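Sensory/regulatory protein rpfC (Xanthomonas campestris pv. campestris, PDB 3M6M) is a sensory and regulatory protein with histidine kinase activity, whose magnesium-binding receiver domain probably accepts a phosphoryl group. Local coordinates at residues D[16-22]-D[59-65]. Residues are numbered along the deposited sequence; the frame is centred on the assembly and turned at random.
Sequences RMLVADD and YDAVIVD. With MG (magnesium ion), chain T.
The Tyr59 ring lies between Leu18 and Arg16. Leu18 packs on one face, with CB in CH-pi contact 4.0 Å from the Tyr59 ring centroid and CD2 3.7 Å from Tyr59 CE2. Its CG is anti to the backbone N (chi1 -173°), which lays both branches over that ring. Arg16 NH1 lies over the opposite face, 4.1 Å from Tyr59 CE1. The Arg16 chain passes outside the ring's rim, and its guanidinium is only 17° from parallel to the ring. At the same end, Asp60 and Arg16 grip each other twice: Arg16 N donates to Asp60 OD2 (2.9 Å), and Asp60 N to Arg16 O.

From there, strands 16-20 and 61-65 run parallel. Leu18 N bonds Ala61 O, Leu18 O takes Ile63 N (2.8 Å), Ala20 N bonds Ile63 O, and Ala20 O takes Asp65 N. This ladder brings the acidic cluster of a CheY-like receiver domain together at the C-terminal ends. Asp22 OD1 and Asp65 OD2 bind magnesium at 2.5 and 2.3 Å, joined by His67 O. The Asp21 and Asp65 carboxylates stack. Lys119 forms salt bridges to both, which probably offsets their repulsion, and His23 N bonds Asp21 OD1.

Strand 40-44 flanks 16-20 and strand 93-97 flanks 61-65, so both are interior to the five-stranded parallel sheet, with 61-65 in the middle. Helix 47-56 packs on the face of Leu18, Ala20 and Val62.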
ATOM      1  N   ARG D  16       6.322  32.287  34.821  1.00 73.12           N
ATOM      2  CA  ARG D  16       7.544  31.604  35.233  1.00 71.70           C
ATOM      3  C   ARG D  16       8.265  31.086  33.988  1.00 68.38           C
ATOM      4  O   ARG D  16       7.750  30.224  33.269  1.00 66.89           O
ATOM      5  CB  ARG D  16       7.213  30.466  36.202  1.00 72.57           C
ATOM      6  CG  ARG D  16       8.244  30.260  37.302  1.00 73.85           C
ATOM      7  CD  ARG D  16       7.619  29.575  38.514  1.00 76.67           C
ATOM      8  NE  ARG D  16       8.533  29.530  39.654  1.00 78.71           N
ATOM      9  CZ  ARG D  16       9.226  28.456  40.032  1.00 78.23           C
ATOM     10  NH1 ARG D  16       9.117  27.313  39.366  1.00 75.88           N
ATOM     11  NH2 ARG D  16      10.030  28.527  41.084  1.00 80.32           N
ATOM     12  N   MET D  17       9.453  31.627  33.734  1.00 67.36           N
ATOM     13  CA  MET D  17      10.167  31.377  32.483  1.00 64.64           C
ATOM     14  C   MET D  17      11.425  30.537  32.651  1.00 63.17           C
ATOM     15  O   MET D  17      12.192  30.723  33.599  1.00 64.25           O
ATOM     16  CB  MET D  17      10.522  32.698  31.794  1.00 64.92           C
ATOM     17  CG  MET D  17       9.332  33.451  31.236  1.00 65.97           C
ATOM     18  SD  MET D  17       8.602  32.621  29.819  1.00 64.74           S
ATOM     19  CE  MET D  17       7.099  33.565  29.627  1.00 66.74           C
ATOM     20  N   LEU D  18      11.625  29.614  31.715  1.00 60.85           N
ATOM     21  CA  LEU D  18      12.829  28.797  31.662  1.00 59.55           C
ATOM     22  C   LEU D  18      13.532  29.016  30.324  1.00 57.93           C
ATOM     23  O   LEU D  18      12.929  28.859  29.261  1.00 56.88           O
ATOM     24  CB  LEU D  18      12.490  27.319  31.879  1.00 58.93           C
ATOM     25  CG  LEU D  18      13.623  26.296  32.025  1.00 58.24           C
ATOM     26  CD1 LEU D  18      14.636  26.689  33.097  1.00 59.11           C
ATOM     27  CD2 LEU D  18      13.038  24.932  32.328  1.00 58.02           C
ATOM     28  N   VAL D  19      14.805  29.394  30.392  1.00 57.91           N
ATOM     29  CA  VAL D  19      15.572  29.764  29.206  1.00 56.97           C
ATOM     30  C   VAL D  19      16.814  28.888  29.063  1.00 56.43           C
ATOM     31  O   VAL D  19      17.538  28.662  30.034  1.00 57.21           O
ATOM     32  CB  VAL D  19      15.980  31.264  29.236  1.00 58.00           C
ATOM     33  CG1 VAL D  19      16.753  31.642  27.983  1.00 57.30           C
ATOM     34  CG2 VAL D  19      14.755  32.157  29.382  1.00 58.81           C
ATOM     35  N   ALA D  20      17.046  28.395  27.848  1.00 55.37           N
ATOM     36  CA  ALA D  20      18.239  27.608  27.545  1.00 55.27           C
ATOM     37  C   ALA D  20      19.012  28.165  26.350  1.00 55.18           C
ATOM     38  O   ALA D  20      18.467  28.310  25.254  1.00 54.48           O
ATOM     39  CB  ALA D  20      17.877  26.148  27.314  1.00 54.61           C
ATOM     40  N   ASP D  21      20.283  28.483  26.586  1.00 56.16           N
ATOM     41  CA  ASP D  21      21.217  28.894  25.541  1.00 56.54           C
ATOM     42  C   ASP D  21      22.637  28.588  26.002  1.00 57.76           C
ATOM     43  O   ASP D  21      22.980  28.823  27.165  1.00 58.61           O
ATOM     44  CB  ASP D  21      21.070  30.385  25.223  1.00 56.90           C
ATOM     45  CG  ASP D  21      21.764  30.778  23.933  1.00 57.23           C
ATOM     46  OD1 ASP D  21      23.010  30.684  23.860  1.00 58.15           O
ATOM     47  OD2 ASP D  21      21.064  31.199  22.991  1.00 57.08           O
ATOM     48  N   ASP D  22      23.457  28.072  25.088  1.00 58.13           N
ATOM     49  CA  ASP D  22      24.818  27.648  25.426  1.00 59.69           C
ATOM     50  C   ASP D  22      25.809  28.803  25.621  1.00 61.23           C
ATOM     51  O   ASP D  22      26.877  28.612  26.206  1.00 62.59           O
ATOM     52  CB  ASP D  22      25.353  26.620  24.415  1.00 59.96           C
ATOM     53  CG  ASP D  22      25.315  27.121  22.981  1.00 59.72           C
ATOM     54  OD1 ASP D  22      24.229  27.513  22.504  1.00 58.95           O
ATOM     55  OD2 ASP D  22      26.374  27.102  22.321  1.00 60.95           O
ATOM     56  N   TYR D  59       6.930  25.271  34.879  1.00 58.78           N
ATOM     57  CA  TYR D  59       7.130  26.562  34.218  1.00 58.24           C
ATOM     58  C   TYR D  59       6.005  26.877  33.235  1.00 57.95           C
ATOM     59  O   TYR D  59       5.396  25.970  32.660  1.00 57.12           O
ATOM     60  CB  TYR D  59       8.489  26.597  33.507  1.00 56.28           C
ATOM     61  CG  TYR D  59       9.671  26.447  34.441  1.00 56.79           C
ATOM     62  CD1 TYR D  59      10.260  27.563  35.038  1.00 57.98           C
ATOM     63  CD2 TYR D  59      10.194  25.187  34.737  1.00 56.24           C
ATOM     64  CE1 TYR D  59      11.343  27.427  35.903  1.00 58.97           C
ATOM     65  CE2 TYR D  59      11.274  25.040  35.600  1.00 56.99           C
ATOM     66  CZ  TYR D  59      11.844  26.163  36.177  1.00 58.74           C
ATOM     67  OH  TYR D  59      12.912  26.020  37.031  1.00 60.14           O
ATOM     68  N   ASP D  60       5.733  28.166  33.051  1.00 58.77           N
ATOM     69  CA  ASP D  60       4.661  28.611  32.161  1.00 58.94           C
ATOM     70  C   ASP D  60       5.042  28.506  30.687  1.00 56.59           C
ATOM     71  O   ASP D  60       4.186  28.246  29.841  1.00 56.50           O
ATOM     72  CB  ASP D  60       4.225  30.037  32.508  1.00 61.15           C
ATOM     73  CG  ASP D  60       3.428  30.107  33.801  1.00 64.14           C
ATOM     74  OD1 ASP D  60       2.541  29.248  34.010  1.00 64.78           O
ATOM     75  OD2 ASP D  60       3.682  31.027  34.608  1.00 66.00           O
ATOM     76  N   ALA D  61       6.325  28.708  30.393  1.00 54.96           N
ATOM     77  CA  ALA D  61       6.843  28.636  29.029  1.00 52.99           C
ATOM     78  C   ALA D  61       8.351  28.413  29.027  1.00 51.55           C
ATOM     79  O   ALA D  61       9.054  28.867  29.933  1.00 52.18           O
ATOM     80  CB  ALA D  61       6.492  29.904  28.250  1.00 53.67           C
ATOM     81  N   VAL D  62       8.835  27.716  28.001  1.00 49.86           N
ATOM     82  CA  VAL D  62      10.264  27.446  27.835  1.00 48.58           C
ATOM     83  C   VAL D  62      10.783  28.102  26.553  1.00 47.78           C
ATOM     84  O   VAL D  62      10.230  27.894  25.471  1.00 47.42           O
ATOM     85  CB  VAL D  62      10.568  25.920  27.803  1.00 47.84           C
ATOM     86  CG1 VAL D  62      12.053  25.662  27.561  1.00 47.09           C
ATOM     87  CG2 VAL D  62      10.111  25.240  29.096  1.00 48.71           C
ATOM     88  N   ILE D  63      11.837  28.903  26.691  1.00 47.59           N
ATOM     89  CA  ILE D  63      12.529  29.486  25.544  1.00 46.87           C
ATOM     90  C   ILE D  63      13.847  28.751  25.331  1.00 45.93           C
ATOM     91  O   ILE D  63      14.741  28.810  26.178  1.00 46.27           O
ATOM     92  CB  ILE D  63      12.801  31.000  25.723  1.00 47.95           C
ATOM     93  CG1 ILE D  63      11.516  31.744  26.109  1.00 49.16           C
ATOM     94  CG2 ILE D  63      13.408  31.579  24.447  1.00 47.48           C
ATOM     95  CD1 ILE D  63      11.726  33.191  26.529  1.00 50.57           C
ATOM     96  N   VAL D  64      13.956  28.058  24.200  1.00 44.98           N
ATOM     97  CA  VAL D  64      15.131  27.242  23.902  1.00 44.31           C
ATOM     98  C   VAL D  64      15.912  27.746  22.681  1.00 44.27           C
ATOM     99  O   VAL D  64      15.324  28.160  21.680  1.00 44.37           O
ATOM    100  CB  VAL D  64      14.759  25.733  23.749  1.00 43.93           C
ATOM    101  CG1 VAL D  64      13.998  25.464  22.448  1.00 43.53           C
ATOM    102  CG2 VAL D  64      16.001  24.855  23.846  1.00 44.02           C
ATOM    103  N   ASP D  65      17.237  27.719  22.787  1.00 44.29           N
ATOM    104  CA  ASP D  65      18.118  27.995  21.660  1.00 44.43           C
ATOM    105  C   ASP D  65      18.184  26.747  20.791  1.00 44.20           C
ATOM    106  O   ASP D  65      18.379  25.639  21.301  1.00 44.15           O
ATOM    107  CB  ASP D  65      19.517  28.380  22.159  1.00 45.09           C
ATOM    108  CG  ASP D  65      20.511  28.619  21.029  1.00 45.95           C
ATOM    109  OD1 ASP D  65      20.117  29.133  19.958  1.00 46.57           O
ATOM    110  OD2 ASP D  65      21.703  28.301  21.223  1.00 46.94           O
TER
HETATM  111 MG    MG T 591      23.798  28.480  20.193  1.00 53.59          MG